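Local coordinates for protein multiheme cytochrome cf (PDB 6QVM) that probably passes electrons through its eleven heme c groups to insoluble iron(III) outside the cell while anchored in the S-layer, at residues A[103-108]-A[130-135]; A[110-115]-A[204-209]; A[152-157]-A[166-171]; A[648-653]-A[666-671]. All coordinates share one frame; numbering follows the deposited sequence.

Contact 1 (A[103-108]-A[130-135]); sequences ANVVKE and QRLAYF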
loop_
_atom_site.group_PDB
_atom_site.type_symbol
_atom_site.label_atom_id
_atom_site.label_comp_id
_atom_site.label_asym_id
_atom_site.label_seq_id
_atom_site.Cartn_x
_atom_site.Cartn_y
_atom_site.Cartn_z
ATOM N N ALA A 103 -33.208 21.457 -6.992
ATOM C CA ALA A 103 -31.902 20.824 -7.143
ATOM C C ALA A 103 -31.389 20.288 -5.809
ATOM O O ALA A 103 -31.040 19.107 -5.688
ATOM C CB ALA A 103 -30.914 21.819 -7.751
ATOM N N ASN A 104 -31.356 21.145 -4.783
ATOM C CA ASN A 104 -30.843 20.725 -3.480
ATOM C C ASN A 104 -31.672 19.589 -2.892
ATOM O O ASN A 104 -31.122 18.660 -2.287
ATOM C CB ASN A 104 -30.806 21.912 -2.518
ATOM C CG ASN A 104 -29.696 22.885 -2.840
ATOM O OD1 ASN A 104 -28.723 22.543 -3.513
ATOM N ND2 ASN A 104 -29.830 24.107 -2.349
ATOM N N VAL A 105 -32.994 19.637 -3.069
ATOM C CA VAL A 105 -33.845 18.572 -2.547
ATOM C C VAL A 105 -33.555 17.255 -3.256
ATOM O O VAL A 105 -33.457 16.200 -2.619
ATOM C CB VAL A 105 -35.328 18.967 -2.663
ATOM C CG1 VAL A 105 -36.221 17.824 -2.213
ATOM C CG2 VAL A 105 -35.607 20.214 -1.847
ATOM N N VAL A 106 -33.402 17.290 -4.582
ATOM C CA VAL A 106 -33.107 16.063 -5.317
ATOM C C VAL A 106 -31.720 15.545 -4.955
ATOM O O VAL A 106 -31.522 14.341 -4.767
ATOM C CB VAL A 106 -33.252 16.290 -6.831
ATOM C CG1 VAL A 106 -32.787 15.057 -7.599
ATOM C CG2 VAL A 106 -34.688 16.624 -7.177
ATOM N N LYS A 107 -30.746 16.451 -4.843
ATOM C CA LYS A 107 -29.377 16.061 -4.518
ATOM C C LYS A 107 -29.331 15.253 -3.224
ATOM O O LYS A 107 -28.651 14.223 -3.139
ATOM C CB LYS A 107 -28.504 17.310 -4.419
ATOM C CG LYS A 107 -27.052 17.098 -4.791
ATOM C CD LYS A 107 -26.387 18.423 -5.128
ATOM N N GLU A 108 -30.080 15.696 -2.213
ATOM C CA GLU A 108 -30.093 15.000 -0.931
ATOM C C GLU A 108 -31.036 13.802 -0.941
ATOM O O GLU A 108 -30.705 12.753 -0.377
ATOM C CB GLU A 108 -30.467 15.967 0.188
ATOM C CG GLU A 108 -29.293 16.771 0.734
ATOM C CD GLU A 108 -28.265 15.900 1.439
ATOM O OE1 GLU A 108 -27.251 15.537 0.807
ATOM O OE2 GLU A 108 -28.481 15.564 2.623
ATOM N N GLN A 130 -46.219 20.543 -4.178
ATOM C CA GLN A 130 -46.643 19.419 -5.001
ATOM C C GLN A 130 -45.450 18.651 -5.556
ATOM O O GLN A 130 -45.505 17.424 -5.666
ATOM C CB GLN A 130 -47.556 19.893 -6.134
ATOM C CG GLN A 130 -46.881 20.771 -7.180
ATOM C CD GLN A 130 -47.827 21.197 -8.279
ATOM O OE1 GLN A 130 -48.426 20.364 -8.958
ATOM N NE2 GLN A 130 -47.979 22.504 -8.452
ATOM N N ARG A 131 -44.359 19.340 -5.893
ATOM C CA ARG A 131 -43.213 18.607 -6.408
ATOM C C ARG A 131 -42.354 18.031 -5.291
ATOM O O ARG A 131 -41.598 17.083 -5.527
ATOM C CB ARG A 131 -42.396 19.489 -7.351
ATOM C CG ARG A 131 -42.708 19.159 -8.808
ATOM C CD ARG A 131 -42.012 20.018 -9.833
ATOM N NE ARG A 131 -40.666 19.556 -10.180
ATOM C CZ ARG A 131 -40.383 18.389 -10.762
ATOM N NH1 ARG A 131 -39.130 18.076 -11.057
ATOM N NH2 ARG A 131 -41.346 17.527 -11.053
ATOM N N LEU A 132 -42.461 18.570 -4.074
ATOM C CA LEU A 132 -41.901 17.867 -2.926
ATOM C C LEU A 132 -42.596 16.529 -2.724
ATOM O O LEU A 132 -41.945 15.523 -2.423
ATOM C CB LEU A 132 -42.014 18.719 -1.664
ATOM C CG LEU A 132 -41.618 18.008 -0.362
ATOM C CD1 LEU A 132 -40.134 17.654 -0.367
ATOM C CD2 LEU A 132 -41.973 18.845 0.860
ATOM N N ALA A 133 -43.923 16.499 -2.882
ATOM C CA ALA A 133 -44.655 15.242 -2.773
ATOM C C ALA A 133 -44.263 14.273 -3.881
ATOM O O ALA A 133 -44.269 13.055 -3.671
ATOM C CB ALA A 133 -46.160 15.506 -2.800
ATOM N N TYR A 134 -43.917 14.793 -5.059
ATOM C CA TYR A 134 -43.461 13.943 -6.155
ATOM C C TYR A 134 -42.076 13.378 -5.867
ATOM O O TYR A 134 -41.872 12.157 -5.895
ATOM C CB TYR A 134 -43.468 14.744 -7.458
ATOM C CG TYR A 134 -42.920 14.011 -8.663
ATOM C CD1 TYR A 134 -43.554 12.877 -9.161
ATOM C CD2 TYR A 134 -41.786 14.474 -9.323
ATOM C CE1 TYR A 134 -43.061 12.215 -10.275
ATOM C CE2 TYR A 134 -41.286 13.823 -10.435
ATOM C CZ TYR A 134 -41.926 12.695 -10.907
ATOM O OH TYR A 134 -41.427 12.047 -12.014
ATOM N N PHE A 135 -41.109 14.260 -5.580
ATOM C CA PHE A 135 -39.763 13.814 -5.226
ATOM C C PHE A 135 -39.803 12.819 -4.075
ATOM O O PHE A 135 -39.016 11.866 -4.037
ATOM C CB PHE A 135 -38.881 15.006 -4.849
ATOM C CG PHE A 135 -38.600 15.940 -5.978
ATOM C CD1 PHE A 135 -38.599 15.492 -7.287
ATOM C CD2 PHE A 135 -38.320 17.269 -5.728
ATOM C CE1 PHE A 135 -38.331 16.365 -8.331
ATOM C CE2 PHE A 135 -38.046 18.148 -6.771
ATOM C CZ PHE A 135 -38.054 17.694 -8.073
#
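The backbone N of F135 donates to R131 O at 2.9 Å, and the same carbonyl oxygen also lies over the rim of one face of the F135 ring, 3.1 Å above its plane. The opposite face meets helix 102-113. There V106 CG2 stands 3.6 Å from the centroid of the F135 ring, only 11° off the normal, a CH-pi contact that spreads one methyl over all six ring carbons. The ring can take this position because chi1 of F135 (-66°) sets CG beside its own backbone N. V106 and F135 cross at about a right angle. V105 comes in obliquely, its CG1 4.1 Å from F135 CD2 and 4.3 Å from L132 CD1, so this one methyl spans residues a helical turn apart. The flat F135 ring offers a broad face to the V106 methyl, while the beta-branched valines are short enough to let it lie between the helices. An alanine in place of F135 would probably leave the V106 methyl without its ring and open a gap between the two backbones. The segments run nearly parallel, 16° apart and 11.0 Å between axes, and R131 adds a salt bridge to E102. Beyond them, L132 reaches A205 of helix 199-212, and A133 and Y134 pack on helix 165-176, in a helical part consistent with the S-layer binding region.

Contact 2 (A[110-115]-A[204-209]); sequences ARVSGL and KAFNAV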
loop_
_atom_site.group_PDB
_atom_site.type_symbol
_atom_site.label_atom_id
_atom_site.label_comp_id
_atom_site.label_asym_id
_atom_site.label_seq_id
_atom_site.Cartn_x
_atom_site.Cartn_y
_atom_site.Cartn_z
ATOM N N ALA A 110 -31.682 12.013 -3.505
ATOM C CA ALA A 110 -30.975 10.988 -4.264
ATOM C C ALA A 110 -29.875 10.346 -3.428
ATOM O O ALA A 110 -29.769 9.117 -3.365
ATOM C CB ALA A 110 -30.400 11.584 -5.546
ATOM N N ARG A 111 -29.051 11.163 -2.768
ATOM C CA ARG A 111 -27.935 10.625 -1.996
ATOM C C ARG A 111 -28.403 9.602 -0.966
ATOM O O ARG A 111 -27.848 8.500 -0.869
ATOM C CB ARG A 111 -27.185 11.759 -1.302
ATOM C CG ARG A 111 -26.134 11.260 -0.316
ATOM C CD ARG A 111 -25.481 12.381 0.466
ATOM N NE ARG A 111 -26.377 13.001 1.443
ATOM C CZ ARG A 111 -26.723 12.451 2.607
ATOM N NH1 ARG A 111 -26.261 11.258 2.944
ATOM N NH2 ARG A 111 -27.529 13.092 3.444
ATOM N N VAL A 112 -29.413 9.964 -0.173
ATOM C CA VAL A 112 -29.835 9.102 0.925
ATOM C C VAL A 112 -30.494 7.836 0.391
ATOM O O VAL A 112 -30.308 6.742 0.941
ATOM C CB VAL A 112 -30.752 9.883 1.885
ATOM C CG1 VAL A 112 -31.367 8.952 2.923
ATOM C CG2 VAL A 112 -29.968 10.990 2.551
ATOM N N SER A 113 -31.252 7.956 -0.698
ATOM C CA SER A 113 -31.967 6.807 -1.243
ATOM C C SER A 113 -31.074 5.881 -2.065
ATOM O O SER A 113 -31.405 4.701 -2.222
ATOM C CB SER A 113 -33.148 7.287 -2.093
ATOM O OG SER A 113 -32.711 8.157 -3.124
ATOM N N GLY A 114 -29.948 6.377 -2.572
ATOM C CA GLY A 114 -29.162 5.609 -3.506
ATOM C C GLY A 114 -29.657 5.667 -4.933
ATOM O O GLY A 114 -29.034 5.058 -5.812
ATOM N N LEU A 115 -30.750 6.377 -5.190
ATOM C CA LEU A 115 -31.237 6.555 -6.546
ATOM C C LEU A 115 -30.389 7.587 -7.279
ATOM O O LEU A 115 -29.728 8.433 -6.672
ATOM C CB LEU A 115 -32.701 7.000 -6.534
ATOM C CG LEU A 115 -33.689 6.120 -5.767
ATOM C CD1 LEU A 115 -35.034 6.813 -5.634
ATOM C CD2 LEU A 115 -33.842 4.776 -6.458
ATOM N N LYS A 204 -39.238 17.577 7.208
ATOM C CA LYS A 204 -40.108 16.471 7.601
ATOM C C LYS A 204 -40.166 15.406 6.514
ATOM O O LYS A 204 -40.295 14.213 6.814
ATOM C CB LYS A 204 -41.504 17.002 7.929
ATOM C CG LYS A 204 -42.449 15.985 8.554
ATOM C CD LYS A 204 -43.410 16.663 9.516
ATOM C CE LYS A 204 -44.444 15.686 10.044
ATOM N NZ LYS A 204 -45.404 15.282 8.984
ATOM N N ALA A 205 -40.054 15.816 5.250
ATOM C CA ALA A 205 -40.007 14.852 4.158
ATOM C C ALA A 205 -38.653 14.154 4.111
ATOM O O ALA A 205 -38.578 12.934 3.923
ATOM C CB ALA A 205 -40.318 15.541 2.830
ATOM N N PHE A 206 -37.568 14.914 4.292
ATOM C CA PHE A 206 -36.228 14.333 4.302
ATOM C C PHE A 206 -36.075 13.314 5.427
ATOM O O PHE A 206 -35.451 12.261 5.241
ATOM C CB PHE A 206 -35.187 15.449 4.427
ATOM C CG PHE A 206 -33.765 14.970 4.378
ATOM C CD1 PHE A 206 -33.287 14.275 3.281
ATOM C CD2 PHE A 206 -32.898 15.228 5.430
ATOM C CE1 PHE A 206 -31.969 13.840 3.233
ATOM C CE2 PHE A 206 -31.584 14.793 5.392
ATOM C CZ PHE A 206 -31.118 14.098 4.291
ATOM N N ASN A 207 -36.666 13.598 6.595
ATOM C CA ASN A 207 -36.605 12.656 7.709
ATOM C C ASN A 207 -37.265 11.331 7.346
ATOM O O ASN A 207 -36.799 10.263 7.760
ATOM C CB ASN A 207 -37.254 13.265 8.956
ATOM C CG ASN A 207 -36.439 14.402 9.536
ATOM O OD1 ASN A 207 -35.253 14.551 9.227
ATOM N ND2 ASN A 207 -37.076 15.224 10.363
ATOM N N ALA A 208 -38.359 11.380 6.584
ATOM C CA ALA A 208 -39.017 10.150 6.157
ATOM C C ALA A 208 -38.150 9.357 5.185
ATOM O O ALA A 208 -38.178 8.121 5.193
ATOM C CB ALA A 208 -40.370 10.470 5.523
ATOM N N VAL A 209 -37.382 10.050 4.340
ATOM C CA VAL A 209 -36.408 9.368 3.493
ATOM C C VAL A 209 -35.297 8.764 4.343
ATOM O O VAL A 209 -34.869 7.626 4.117
ATOM C CB VAL A 209 -35.845 10.337 2.436
ATOM C CG1 VAL A 209 -34.833 9.629 1.562
ATOM C CG2 VAL A 209 -36.964 10.934 1.597
#
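V112 points both of its methyls at helix 199-212 and divides them between two partners. CG2 comes to the F206 ring obliquely, 3.5 Å from CE1, while CG1 meets V209 CG1 at 3.8 Å. With CG1 anti to the backbone N (chi1 172°), V112 straddles the turn that separates F206 from V209, a task for which a forked, short side chain is well suited. Cutting V112 back to an alanine is likely to leave F206 CE1 and the V209 methyl without their partners and open a gap between the helices. R111 arrives from the side: its chain bends at chi3 and brings NH2 to the edge of the F206 ring, in plane and 3.8 Å from CZ, with guanidinium and ring planes 67° apart. On its own segment V112 CG2 also sits over the guanidinium rim. Since NH2 meets the ring edge and not its face, the arginine probably gains little from the pi electrons; NE and NH1 form salt bridges with E108 and E79, which leaves the joint between the helices to apolar packing.

Contact 3 (A[152-157]-A[166-171]); sequences NDLKKY and ANQKAL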
loop_
_atom_site.group_PDB
_atom_site.type_symbol
_atom_site.label_atom_id
_atom_site.label_comp_id
_atom_site.label_asym_id
_atom_site.label_seq_id
_atom_site.Cartn_x
_atom_site.Cartn_y
_atom_site.Cartn_z
ATOM N N ASN A 152 -62.111 9.103 -5.902
ATOM C CA ASN A 152 -62.861 9.464 -4.704
ATOM C C ASN A 152 -61.935 9.939 -3.589
ATOM O O ASN A 152 -62.317 10.806 -2.795
ATOM C CB ASN A 152 -63.704 8.279 -4.242
ATOM C CG ASN A 152 -64.404 7.580 -5.395
ATOM O OD1 ASN A 152 -65.516 7.947 -5.776
ATOM N ND2 ASN A 152 -63.753 6.570 -5.962
ATOM N N ASP A 153 -60.725 9.382 -3.507
ATOM C CA ASP A 153 -59.729 9.916 -2.583
ATOM C C ASP A 153 -59.336 11.336 -2.973
ATOM O O ASP A 153 -59.284 12.233 -2.123
ATOM C CB ASP A 153 -58.498 9.009 -2.546
ATOM C CG ASP A 153 -58.737 7.728 -1.776
ATOM O OD1 ASP A 153 -59.337 7.793 -0.683
ATOM O OD2 ASP A 153 -58.324 6.654 -2.262
ATOM N N LEU A 154 -59.060 11.556 -4.263
ATOM C CA LEU A 154 -58.692 12.886 -4.738
ATOM C C LEU A 154 -59.753 13.921 -4.384
ATOM O O LEU A 154 -59.427 15.047 -3.990
ATOM C CB LEU A 154 -58.479 12.862 -6.253
ATOM C CG LEU A 154 -57.161 12.333 -6.824
ATOM C CD1 LEU A 154 -57.237 12.278 -8.344
ATOM C CD2 LEU A 154 -55.977 13.185 -6.389
ATOM N N LYS A 155 -61.028 13.552 -4.504
ATOM C CA LYS A 155 -62.105 14.524 -4.375
ATOM C C LYS A 155 -62.355 14.961 -2.938
ATOM O O LYS A 155 -63.163 15.870 -2.717
ATOM C CB LYS A 155 -63.385 13.952 -4.978
ATOM C CG LYS A 155 -63.515 14.268 -6.464
ATOM C CD LYS A 155 -64.409 13.288 -7.191
ATOM C CE LYS A 155 -64.425 13.596 -8.681
ATOM N NZ LYS A 155 -64.633 12.365 -9.488
ATOM N N LYS A 156 -61.675 14.352 -1.963
ATOM C CA LYS A 156 -61.766 14.773 -0.569
ATOM C C LYS A 156 -61.104 16.132 -0.398
ATOM O O LYS A 156 -61.159 16.723 0.685
ATOM C CB LYS A 156 -61.102 13.742 0.356
ATOM C CG LYS A 156 -61.948 12.514 0.670
ATOM C CD LYS A 156 -62.935 12.794 1.785
ATOM N N TYR A 157 -60.495 16.648 -1.463
ATOM C CA TYR A 157 -59.664 17.844 -1.397
ATOM C C TYR A 157 -60.134 18.842 -2.440
ATOM O O TYR A 157 -60.207 18.518 -3.630
ATOM C CB TYR A 157 -58.194 17.487 -1.594
ATOM C CG TYR A 157 -57.668 16.649 -0.454
ATOM C CD1 TYR A 157 -57.209 17.248 0.707
ATOM C CD2 TYR A 157 -57.649 15.261 -0.529
ATOM C CE1 TYR A 157 -56.724 16.495 1.761
ATOM C CE2 TYR A 157 -57.170 14.495 0.524
ATOM C CZ TYR A 157 -56.705 15.117 1.667
ATOM O OH TYR A 157 -56.226 14.353 2.714
ATOM N N ALA A 166 -49.097 15.030 -12.814
ATOM C CA ALA A 166 -48.046 14.174 -12.278
ATOM C C ALA A 166 -48.089 14.111 -10.754
ATOM O O ALA A 166 -47.913 13.039 -10.165
ATOM C CB ALA A 166 -46.684 14.666 -12.764
ATOM N N ASN A 167 -48.356 15.240 -10.100
ATOM C CA ASN A 167 -48.217 15.361 -8.656
ATOM C C ASN A 167 -49.518 15.135 -7.894
ATOM O O ASN A 167 -49.509 15.188 -6.661
ATOM C CB ASN A 167 -47.661 16.748 -8.307
ATOM C CG ASN A 167 -46.513 17.164 -9.207
ATOM O OD1 ASN A 167 -45.728 16.331 -9.659
ATOM N ND2 ASN A 167 -46.418 18.457 -9.485
ATOM N N GLN A 168 -50.628 14.864 -8.585
ATOM C CA GLN A 168 -51.933 14.870 -7.927
ATOM C C GLN A 168 -52.069 13.718 -6.940
ATOM O O GLN A 168 -52.348 13.925 -5.755
ATOM C CB GLN A 168 -53.051 14.820 -8.970
ATOM C CG GLN A 168 -53.370 16.167 -9.595
ATOM C CD GLN A 168 -54.577 16.112 -10.509
ATOM O OE1 GLN A 168 -54.976 15.041 -10.958
ATOM N NE2 GLN A 168 -55.172 17.268 -10.776
ATOM N N LYS A 169 -51.893 12.487 -7.418
ATOM C CA LYS A 169 -52.048 11.333 -6.538
ATOM C C LYS A 169 -50.959 11.306 -5.472
ATOM O O LYS A 169 -51.198 10.876 -4.337
ATOM C CB LYS A 169 -52.038 10.046 -7.355
ATOM C CG LYS A 169 -52.388 10.245 -8.823
ATOM C CD LYS A 169 -52.790 8.934 -9.468
ATOM C CE LYS A 169 -54.185 8.532 -9.044
ATOM N NZ LYS A 169 -54.477 7.116 -9.380
ATOM N N ALA A 170 -49.754 11.759 -5.821
ATOM C CA ALA A 170 -48.650 11.758 -4.866
ATOM C C ALA A 170 -48.921 12.713 -3.714
ATOM O O ALA A 170 -48.637 12.401 -2.550
ATOM C CB ALA A 170 -47.345 12.129 -5.564
ATOM N N LEU A 171 -49.482 13.882 -4.019
ATOM C CA LEU A 171 -49.747 14.868 -2.975
ATOM C C LEU A 171 -50.773 14.362 -1.968
ATOM O O LEU A 171 -50.715 14.728 -0.790
ATOM C CB LEU A 171 -50.209 16.178 -3.609
ATOM C CG LEU A 171 -50.368 17.432 -2.746
ATOM C CD1 LEU A 171 -49.126 17.687 -1.912
ATOM C CD2 LEU A 171 -50.658 18.625 -3.643
#
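L154 supplies the close part of this contact by driving a single methyl, CD2, against the backbone of helix 165-176. CD2 rests 3.8 Å from Q168 O, 4.2 Å from Q168 CB and 4.3 Å from K169 N, so it touches the peptide link between Q168 and K169 more than any side-chain end. Its chi1 of -80° holds CG beside the backbone N of L154, and the extended chi2 leaves CD1 anti to CA while CD2 branches off toward the helix. Leucine fits because it is long enough to bridge the 7.1 Å between L154 CA and K169 CA, yet slim enough to meet bare backbone. V172 of the same helix and Y160 add to its surroundings.

Looser is the side toward K169, whose side chain comes no nearer than 4.9 Å; it flanks the leucine, and its NZ is hydrogen-bonded to V149 O. The exposed lysines K155 and K156 occupy the middle of a type I turn, which Y157 N closes by bonding L154 O at 3.2 Å. Y157 then lays its side chain on V172 and V175. Q168 NE2 makes weak hydrogen bonds with A163 O and Y160 O. No hydrogen bond crosses between the segments: a methyl packs on a peptide group by van der Waals contact, probably with little directional preference, and burial of L154 against Q168 and K169 joins them.

Contact 4 (A[648-653]-A[666-671]); sequences GIVAAD and LLLDKA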
loop_
_atom_site.group_PDB
_atom_site.type_symbol
_atom_site.label_atom_id
_atom_site.label_comp_id
_atom_site.label_asym_id
_atom_site.label_seq_id
_atom_site.Cartn_x
_atom_site.Cartn_y
_atom_site.Cartn_z
ATOM N N GLY A 648 42.597 -3.414 2.880
ATOM C CA GLY A 648 41.365 -3.509 3.642
ATOM C C GLY A 648 40.138 -3.303 2.775
ATOM O O GLY A 648 39.078 -3.882 3.034
ATOM N N ILE A 649 40.268 -2.474 1.737
ATOM C CA ILE A 649 39.146 -2.193 0.846
ATOM C C ILE A 649 38.707 -3.462 0.127
ATOM O O ILE A 649 37.514 -3.777 0.063
ATOM C CB ILE A 649 39.517 -1.077 -0.147
ATOM C CG1 ILE A 649 39.610 0.267 0.578
ATOM C CG2 ILE A 649 38.496 -1.007 -1.262
ATOM C CD1 ILE A 649 40.320 1.354 -0.230
ATOM N N VAL A 650 39.667 -4.222 -0.408
ATOM C CA VAL A 650 39.350 -5.496 -1.041
ATOM C C VAL A 650 38.758 -6.478 -0.037
ATOM O O VAL A 650 38.019 -7.393 -0.420
ATOM C CB VAL A 650 40.616 -6.058 -1.725
ATOM C CG1 VAL A 650 40.322 -7.370 -2.438
ATOM C CG2 VAL A 650 41.183 -5.031 -2.699
ATOM N N ALA A 651 39.042 -6.293 1.253
ATOM C CA ALA A 651 38.500 -7.165 2.289
ATOM C C ALA A 651 37.109 -6.738 2.749
ATOM O O ALA A 651 36.221 -7.582 2.892
ATOM C CB ALA A 651 39.451 -7.217 3.486
ATOM N N ALA A 652 36.901 -5.441 2.987
ATOM C CA ALA A 652 35.593 -4.976 3.442
ATOM C C ALA A 652 34.567 -5.025 2.317
ATOM O O ALA A 652 33.386 -5.301 2.560
ATOM C CB ALA A 652 35.704 -3.567 4.014
ATOM N N ASP A 653 34.995 -4.751 1.082
ATOM C CA ASP A 653 34.113 -4.928 -0.069
ATOM C C ASP A 653 33.550 -6.343 -0.113
ATOM O O ASP A 653 32.409 -6.557 -0.533
ATOM C CB ASP A 653 34.874 -4.601 -1.355
ATOM C CG ASP A 653 34.073 -4.904 -2.607
ATOM O OD1 ASP A 653 33.196 -4.085 -2.968
ATOM O OD2 ASP A 653 34.336 -5.957 -3.232
ATOM N N LEU A 666 44.711 -3.376 -9.385
ATOM C CA LEU A 666 45.412 -2.114 -9.176
ATOM C C LEU A 666 45.505 -1.760 -7.702
ATOM O O LEU A 666 46.373 -0.968 -7.321
ATOM C CB LEU A 666 44.715 -0.988 -9.948
ATOM C CG LEU A 666 45.450 0.346 -10.128
ATOM C CD1 LEU A 666 46.251 0.380 -11.428
ATOM C CD2 LEU A 666 44.469 1.511 -10.055
ATOM N N LEU A 667 44.626 -2.323 -6.868
ATOM C CA LEU A 667 44.723 -2.090 -5.430
ATOM C C LEU A 667 45.722 -3.038 -4.780
ATOM O O LEU A 667 46.470 -2.636 -3.885
ATOM C CB LEU A 667 43.348 -2.228 -4.770
ATOM C CG LEU A 667 42.411 -1.024 -4.821
ATOM C CD1 LEU A 667 41.269 -1.185 -3.825
ATOM C CD2 LEU A 667 43.169 0.271 -4.569
ATOM N N LEU A 668 45.748 -4.299 -5.212
ATOM C CA LEU A 668 46.661 -5.267 -4.612
ATOM C C LEU A 668 48.103 -5.007 -5.032
ATOM O O LEU A 668 49.030 -5.185 -4.233
ATOM C CB LEU A 668 46.231 -6.684 -4.985
ATOM C CG LEU A 668 44.898 -7.132 -4.388
ATOM C CD1 LEU A 668 44.633 -8.595 -4.705
ATOM C CD2 LEU A 668 44.886 -6.884 -2.893
ATOM N N ASP A 669 48.311 -4.574 -6.278
ATOM C CA ASP A 669 49.658 -4.257 -6.743
ATOM C C ASP A 669 50.208 -3.021 -6.041
ATOM O O ASP A 669 51.345 -3.027 -5.555
ATOM C CB ASP A 669 49.663 -4.076 -8.259
ATOM C CG ASP A 669 49.470 -5.388 -8.997
ATOM O OD1 ASP A 669 49.429 -6.451 -8.335
ATOM O OD2 ASP A 669 49.346 -5.354 -10.237
ATOM N N LYS A 670 49.410 -1.956 -5.969
ATOM C CA LYS A 670 49.807 -0.770 -5.228
ATOM C C LYS A 670 49.859 -1.015 -3.730
ATOM O O LYS A 670 50.229 -0.107 -2.987
ATOM C CB LYS A 670 48.848 0.385 -5.548
ATOM N N ALA A 671 49.477 -2.205 -3.262
ATOM C CA ALA A 671 49.629 -2.568 -1.858
ATOM C C ALA A 671 50.736 -3.579 -1.621
ATOM O O ALA A 671 51.313 -3.598 -0.533
ATOM C CB ALA A 671 48.325 -3.126 -1.288
#
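I649, V650, L667 and L668 bring no ring, amide or carboxylate into the contact, so there is no face or edge to cover; aliphatic carbons, chiefly methyls, do the touching. L667 CD1 is the common point. It lies 3.8 Å from I649 CG2, the two side chains meeting at about a right angle, and 4.0 Å from V650 CG2, where valine and leucine slide past each other in opposite directions. V650 CG2 also approaches L667 CB and reaches L668 CD2 at 4.1 Å, filling the notch between two successive leucines. That reach follows from the valine torsion: with chi1 at -178°, CG1 is anti to the backbone N and CG2 turns beside it, onto the partner helix.

The two segments belong to a helical hairpin near the C terminus, helices 641-652 and 661-672 joined by a short connection. They run roughly antiparallel at 143°, with axes 10.2 Å apart, a spacing bridged here by L667 and L668 reaching V650. Helix 606-628 closes one side, its V620 touching both V650 and L668, while R619 pairs with D669 in a salt bridge. I649 also touches F506, F531 and V522. Just past V650 the chain changes character: A652 touches a heme c, and D653 uses OD2 to bind S655 OG and OD1 to bind H659 ND1 within the hairpin connection.

In the fold
From the N terminus, contact 1 opens first, on helix 102-113, and closes a short loop when the chain returns as helix 129-139. Contact 2 starts further along that same first helix and closes only at helix 199-212, so the two cross, and they touch where L132 meets A205. Contact 3 lies wholly within the longer loop of contact 2 and follows contact 1 in series, joined to it by N167, which probably bonds Q130. These three tie one helical region together. Contact 4 comes much later, pinning the C-terminal hairpin on the opposite side of the chain's centre, with its centre about 100 Å from that of contact 3.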